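Local coordinates for protein putative NAD(P)H-flavin oxidoreductase (PDB 6WT2) that binds FMN and probably uses NAD(P)H to reduce nitro compounds such as the antibiotic chloramphenicol, at residues A126-D131 against R139-W144; N94-S99 against K133-S138. All coordinates share one frame; numbering follows the deposited sequence.

How the contacts relate
From the N terminus the chain first reaches 94-99, the loop that follows strand 85-92 and leads into helix 100-108. After helix 114-131, whose last turns form 126-131, it passes through the 133-138 loop and starts helix 138-162 with 139-144. Contact 2 closes a long, mostly helical excursion between its two loops, whereas contact 1 spans just the short connection between consecutive helices. The segments alternate along the chain, so the two contacts cross. Gln128 joins them: in contact 1 it meets Trp144, while its NE2 probably donates to Ala95 O and its backbone O receives Ile134 N. The loop after the inner strand 85-92, both helices and their connection are thereby tied together.

Contact 1: A126-D131 against R139-W144. With NIO (nicotinic acid), chain E.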
loop_
_atom_site.group_PDB
_atom_site.type_symbol
_atom_site.label_atom_id
_atom_site.label_comp_id
_atom_site.label_asym_id
_atom_site.label_seq_id
_atom_site.Cartn_x
_atom_site.Cartn_y
_atom_site.Cartn_z
ATOM N N ALA A 126 -15.004 6.655 17.216
ATOM C CA ALA A 126 -16.065 5.813 16.681
ATOM C C ALA A 126 -15.570 5.013 15.488
ATOM O O ALA A 126 -15.873 3.820 15.359
ATOM C CB ALA A 126 -17.264 6.675 16.290
ATOM N N PHE A 127 -14.790 5.656 14.614
ATOM C CA PHE A 127 -14.188 4.955 13.484
ATOM C C PHE A 127 -13.358 3.772 13.965
ATOM O O PHE A 127 -13.533 2.639 13.504
ATOM C CB PHE A 127 -13.321 5.929 12.675
ATOM C CG PHE A 127 -12.408 5.248 11.692
ATOM C CD1 PHE A 127 -12.926 4.582 10.598
ATOM C CD2 PHE A 127 -11.037 5.273 11.861
ATOM C CE1 PHE A 127 -12.087 3.934 9.681
ATOM C CE2 PHE A 127 -10.191 4.628 10.956
ATOM C CZ PHE A 127 -10.720 3.962 9.865
ATOM N N GLN A 128 -12.468 4.019 14.924
ATOM C CA GLN A 128 -11.558 2.977 15.378
ATOM C C GLN A 128 -12.269 1.923 16.214
ATOM O O GLN A 128 -11.906 0.746 16.167
ATOM C CB GLN A 128 -10.421 3.597 16.178
ATOM C CG GLN A 128 -9.445 4.369 15.334
ATOM C CD GLN A 128 -8.231 4.749 16.133
ATOM O OE1 GLN A 128 -8.334 4.995 17.335
ATOM N NE2 GLN A 128 -7.069 4.779 15.490
ATOM N N ALA A 129 -13.258 2.323 17.013
ATOM C CA ALA A 129 -13.898 1.351 17.893
ATOM C C ALA A 129 -14.972 0.539 17.175
ATOM O O ALA A 129 -15.104 -0.661 17.426
ATOM C CB ALA A 129 -14.499 2.056 19.110
ATOM N N ASP A 130 -15.732 1.167 16.276
ATOM C CA ASP A 130 -16.973 0.592 15.765
ATOM C C ASP A 130 -16.943 0.232 14.285
ATOM O O ASP A 130 -17.621 -0.722 13.888
ATOM C CB ASP A 130 -18.143 1.559 15.994
ATOM C CG ASP A 130 -18.443 1.785 17.466
ATOM O OD1 ASP A 130 -18.093 0.911 18.287
ATOM O OD2 ASP A 130 -19.046 2.833 17.800
ATOM N N ASP A 131 -16.200 0.971 13.460
ATOM C CA ASP A 131 -16.247 0.750 12.017
ATOM C C ASP A 131 -15.178 -0.235 11.561
ATOM O O ASP A 131 -15.493 -1.279 10.985
ATOM C CB ASP A 131 -16.104 2.076 11.265
ATOM C CG ASP A 131 -17.307 2.977 11.440
ATOM O OD1 ASP A 131 -18.439 2.449 11.526
ATOM O OD2 ASP A 131 -17.117 4.212 11.501
ATOM N N ARG A 139 -2.380 -5.434 18.248
ATOM C CA ARG A 139 -1.836 -5.888 16.971
ATOM C C ARG A 139 -2.678 -5.391 15.801
ATOM O O ARG A 139 -2.134 -5.036 14.747
ATOM C CB ARG A 139 -1.726 -7.415 16.939
ATOM C CG ARG A 139 -0.675 -7.919 15.947
ATOM C CD ARG A 139 -1.207 -9.005 15.002
ATOM N NE ARG A 139 -0.390 -10.221 15.025
ATOM C CZ ARG A 139 0.581 -10.500 14.159
ATOM N NH1 ARG A 139 0.875 -9.652 13.183
ATOM N NH2 ARG A 139 1.262 -11.629 14.273
ATOM N N ALA A 140 -4.006 -5.360 15.960
ATOM C CA ALA A 140 -4.861 -4.825 14.902
ATOM C C ALA A 140 -4.610 -3.338 14.700
ATOM O O ALA A 140 -4.584 -2.849 13.563
ATOM C CB ALA A 140 -6.331 -5.080 15.227
ATOM N N LEU A 141 -4.406 -2.607 15.796
ATOM C CA LEU A 141 -4.042 -1.200 15.702
ATOM C C LEU A 141 -2.711 -1.017 14.977
ATOM O O LEU A 141 -2.582 -0.136 14.120
ATOM C CB LEU A 141 -3.999 -0.607 17.109
ATOM C CG LEU A 141 -4.063 0.886 17.401
ATOM C CD1 LEU A 141 -5.048 1.667 16.549
ATOM C CD2 LEU A 141 -4.445 1.023 18.864
ATOM N N PHE A 142 -1.705 -1.836 15.308
ATOM C CA PHE A 142 -0.423 -1.747 14.611
ATOM C C PHE A 142 -0.577 -2.113 13.137
ATOM O O PHE A 142 -0.002 -1.458 12.258
ATOM C CB PHE A 142 0.607 -2.650 15.303
ATOM C CG PHE A 142 1.929 -2.757 14.569
ATOM C CD1 PHE A 142 2.769 -1.658 14.449
ATOM C CD2 PHE A 142 2.334 -3.966 14.020
ATOM C CE1 PHE A 142 3.984 -1.758 13.786
ATOM C CE2 PHE A 142 3.551 -4.076 13.357
ATOM C CZ PHE A 142 4.371 -2.976 13.232
ATOM N N ASP A 143 -1.364 -3.155 12.848
ATOM C CA ASP A 143 -1.573 -3.578 11.464
ATOM C C ASP A 143 -2.280 -2.504 10.643
ATOM O O ASP A 143 -2.004 -2.362 9.444
ATOM C CB ASP A 143 -2.349 -4.897 11.442
ATOM C CG ASP A 143 -1.424 -6.130 11.520
ATOM O OD1 ASP A 143 -0.181 -5.966 11.410
ATOM O OD2 ASP A 143 -1.935 -7.267 11.684
ATOM N N TRP A 144 -3.186 -1.744 11.267
ATOM C CA TRP A 144 -3.784 -0.580 10.617
ATOM C C TRP A 144 -2.718 0.391 10.120
ATOM O O TRP A 144 -2.739 0.820 8.959
ATOM C CB TRP A 144 -4.744 0.117 11.586
ATOM C CG TRP A 144 -5.399 1.355 11.029
ATOM C CD1 TRP A 144 -6.146 1.451 9.886
ATOM C CD2 TRP A 144 -5.372 2.667 11.603
ATOM N NE1 TRP A 144 -6.579 2.754 9.711
ATOM C CE2 TRP A 144 -6.114 3.515 10.753
ATOM C CE3 TRP A 144 -4.780 3.210 12.751
ATOM C CZ2 TRP A 144 -6.287 4.872 11.019
ATOM C CZ3 TRP A 144 -4.948 4.559 13.008
ATOM C CH2 TRP A 144 -5.705 5.375 12.151
HETATM N N NIO E . -13.127 8.894 8.058
HETATM C C1 NIO E . -12.305 9.866 7.633
HETATM C C2 NIO E . -10.972 9.594 7.356
HETATM C C3 NIO E . -10.478 8.306 7.527
HETATM C C4 NIO E . -11.343 7.322 7.981
HETATM C C5 NIO E . -12.673 7.646 8.239
HETATM C C6 NIO E . -10.060 10.695 6.886
HETATM O O1 NIO E . -8.921 10.387 6.481
HETATM O O2 NIO E . -10.462 11.886 6.922
#
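Trp144 reaches across from the start of helix 138-162 to meet Gln128 and Phe127 near the end of helix 114-131. The helix segments stay 12.3 Å apart at their axes, a gap that long, flat side chains can span. With CG anti to the backbone N (chi1 179°), Trp144 sends its indole toward the other helix. The Gln128 amide stands nearly upright to that indole, the two planes 79° apart, and brings NE2 to 3.3 Å from Trp144 CZ3. This is a close contact without a hydrogen bond across the segments; NE2 donates to Ala95 O instead. The extended glutamine chain lets one residue lie against the tryptophan and also bond the 94-99 loop. The Leu141 methyl CD1 lies against Gln128 NE2 at 3.9 Å, a van der Waals touch on a polar group. Further round the indole's six-membered ring, and on the same side of it, the Phe127 edge approaches: Trp144 CZ2 lies in the plane of the phenyl ring, 3.9 Å from Phe127 CE2. One face of that ring carries nicotinic acid, whose C4 lies 3.8 Å above its centre. Phe127 thus lends its face to the nicotinic acid while its edge rests against Trp144; Gln128 is satisfied at NE2 by Ala95 O, with a weak hydrogen bond from Phe97 N to OE1, and Trp144 NE1 by the Glu171 carboxylate of the second subunit.

Contact 2: N94-S99 against K133-S138; sequences NARFDS and KILDDS
This is a surface contact between two loops, one leaving strand 85-92 for helix 100-108, the other linking helices 114-131 and 138-162. Leu135 is its apolar centre. Its CD1 lies 3.8 Å from Phe97 CE2, near the plane of the ring and at its edge, and also approaches Arg96 NH1. A branched leucine suits this place: CD1 meets Phe97 and Arg96 while CD2 packs against Gln128. The arginine is held by its own loop: bent at chi3 (45°), it grips Asp98 side-on, with NE bound to OD1 and NH2 to OD2 at 2.9 Å, the latter a nearly straight bond of 169°. In the type I turn from Arg96 to Ser99, the Arg96 carbonyl O accepts from both Ser99 N and OG. At the other end Asn94 ND2 packs on Ser138 CB at 3.9 Å, and a water joins the backbones, donating to Ser138 O and accepting from Asn94 N at 2.8 Å. Ser99 and Asp137, compact polar residues, N-cap the helices that follow their loops. Phe97 also packs on Tyr124 and Gln125 of helix 114-131, while Arg96 reaches Leu141 of helix 138-162, so the loop beyond strand 85-92 rests against both helices and their connection.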
loop_
_atom_site.group_PDB
_atom_site.type_symbol
_atom_site.label_atom_id
_atom_site.label_comp_id
_atom_site.label_asym_id
_atom_site.label_seq_id
_atom_site.Cartn_x
_atom_site.Cartn_y
_atom_site.Cartn_z
ATOM N N ASN A 94 0.310 1.630 18.723
ATOM C CA ASN A 94 -0.685 2.216 19.624
ATOM C C ASN A 94 -1.089 3.617 19.177
ATOM O O ASN A 94 -1.072 4.576 19.949
ATOM C CB ASN A 94 -0.177 2.220 21.066
ATOM C CG ASN A 94 0.107 0.817 21.570
ATOM O OD1 ASN A 94 1.250 0.470 21.866
ATOM N ND2 ASN A 94 -0.933 -0.008 21.640
ATOM N N ALA A 95 -1.437 3.728 17.896
ATOM C CA ALA A 95 -1.934 4.979 17.326
ATOM C C ALA A 95 -3.436 5.131 17.596
ATOM O O ALA A 95 -4.261 5.262 16.688
ATOM C CB ALA A 95 -1.624 5.031 15.835
ATOM N N ARG A 96 -3.776 5.112 18.887
ATOM C CA ARG A 96 -5.145 5.328 19.336
ATOM C C ARG A 96 -5.594 6.762 19.060
ATOM O O ARG A 96 -4.784 7.692 18.978
ATOM C CB ARG A 96 -5.268 5.050 20.836
ATOM C CG ARG A 96 -5.061 3.606 21.241
ATOM C CD ARG A 96 -5.032 3.478 22.761
ATOM N NE ARG A 96 -6.112 4.236 23.388
ATOM C CZ ARG A 96 -7.343 3.772 23.591
ATOM N NH1 ARG A 96 -7.676 2.541 23.213
ATOM N NH2 ARG A 96 -8.249 4.547 24.171
ATOM N N PHE A 97 -6.916 6.942 18.957
ATOM C CA PHE A 97 -7.478 8.278 18.751
ATOM C C PHE A 97 -7.012 9.281 19.812
ATOM O O PHE A 97 -6.922 10.480 19.528
ATOM C CB PHE A 97 -9.012 8.215 18.749
ATOM C CG PHE A 97 -9.591 7.854 20.083
ATOM C CD1 PHE A 97 -10.039 8.841 20.951
ATOM C CD2 PHE A 97 -9.635 6.531 20.495
ATOM C CE1 PHE A 97 -10.539 8.517 22.193
ATOM C CE2 PHE A 97 -10.139 6.195 21.743
ATOM C CZ PHE A 97 -10.592 7.192 22.591
ATOM N N ASP A 98 -6.729 8.823 21.035
ATOM C CA ASP A 98 -6.365 9.711 22.139
ATOM C C ASP A 98 -4.856 9.774 22.384
ATOM O O ASP A 98 -4.425 10.254 23.439
ATOM C CB ASP A 98 -7.095 9.298 23.424
ATOM C CG ASP A 98 -6.871 7.826 23.805
ATOM O OD1 ASP A 98 -5.958 7.170 23.256
ATOM O OD2 ASP A 98 -7.628 7.313 24.662
ATOM N N SER A 99 -4.012 9.301 21.397
ATOM C CA SER A 99 -2.574 9.354 21.648
ATOM C C SER A 99 -1.994 10.714 21.255
ATOM O O SER A 99 -2.565 11.425 20.421
ATOM C CB SER A 99 -1.865 8.244 20.870
ATOM O OG SER A 99 -2.075 8.374 19.477
ATOM N N LYS A 133 -12.816 -1.377 13.811
ATOM C CA LYS A 133 -12.731 -2.262 14.977
ATOM C C LYS A 133 -11.287 -2.700 15.248
ATOM O O LYS A 133 -10.931 -3.873 15.144
ATOM C CB LYS A 133 -13.640 -3.485 14.800
ATOM C CG LYS A 133 -15.117 -3.172 14.848
ATOM C CD LYS A 133 -15.938 -4.439 15.005
ATOM C CE LYS A 133 -17.164 -4.164 15.848
ATOM N NZ LYS A 133 -16.784 -3.443 17.098
ATOM N N ILE A 134 -10.466 -1.724 15.635
ATOM C CA ILE A 134 -9.057 -1.981 15.902
ATOM C C ILE A 134 -8.649 -1.577 17.317
ATOM O O ILE A 134 -7.463 -1.586 17.633
ATOM C CB ILE A 134 -8.156 -1.287 14.859
ATOM C CG1 ILE A 134 -8.417 0.231 14.838
ATOM C CG2 ILE A 134 -8.330 -1.922 13.486
ATOM C CD1 ILE A 134 -7.490 1.004 13.907
ATOM N N LEU A 135 -9.604 -1.230 18.182
ATOM C CA LEU A 135 -9.288 -0.783 19.538
ATOM C C LEU A 135 -9.316 -1.894 20.581
ATOM O O LEU A 135 -9.038 -1.627 21.755
ATOM C CB LEU A 135 -10.251 0.319 19.978
ATOM C CG LEU A 135 -10.078 1.671 19.306
ATOM C CD1 LEU A 135 -10.573 2.753 20.237
ATOM C CD2 LEU A 135 -8.622 1.898 18.929
ATOM N N ASP A 136 -9.656 -3.120 20.209
ATOM C CA ASP A 136 -9.611 -4.205 21.177
ATOM C C ASP A 136 -8.281 -4.946 21.173
ATOM O O ASP A 136 -7.997 -5.686 22.121
ATOM C CB ASP A 136 -10.749 -5.198 20.919
ATOM C CG ASP A 136 -12.080 -4.714 21.468
ATOM O OD1 ASP A 136 -12.138 -3.571 21.977
ATOM O OD2 ASP A 136 -13.065 -5.483 21.398
ATOM N N ASP A 137 -7.461 -4.753 20.142
ATOM C CA ASP A 137 -6.230 -5.513 19.969
ATOM C C ASP A 137 -5.124 -4.566 19.531
ATOM O O ASP A 137 -5.262 -3.874 18.519
ATOM C CB ASP A 137 -6.425 -6.632 18.942
ATOM C CG ASP A 137 -5.154 -7.418 18.680
ATOM O OD1 ASP A 137 -4.254 -7.430 19.548
ATOM O OD2 ASP A 137 -5.054 -8.023 17.592
ATOM N N SER A 138 -4.027 -4.538 20.292
ATOM C CA SER A 138 -2.889 -3.704 19.917
ATOM C C SER A 138 -2.283 -4.142 18.589
ATOM O O SER A 138 -1.726 -3.314 17.861
ATOM C CB SER A 138 -1.828 -3.738 21.017
ATOM O OG SER A 138 -1.279 -5.038 21.133
HETATM O O HOH W 1 -0.086 -1.136 18.385
#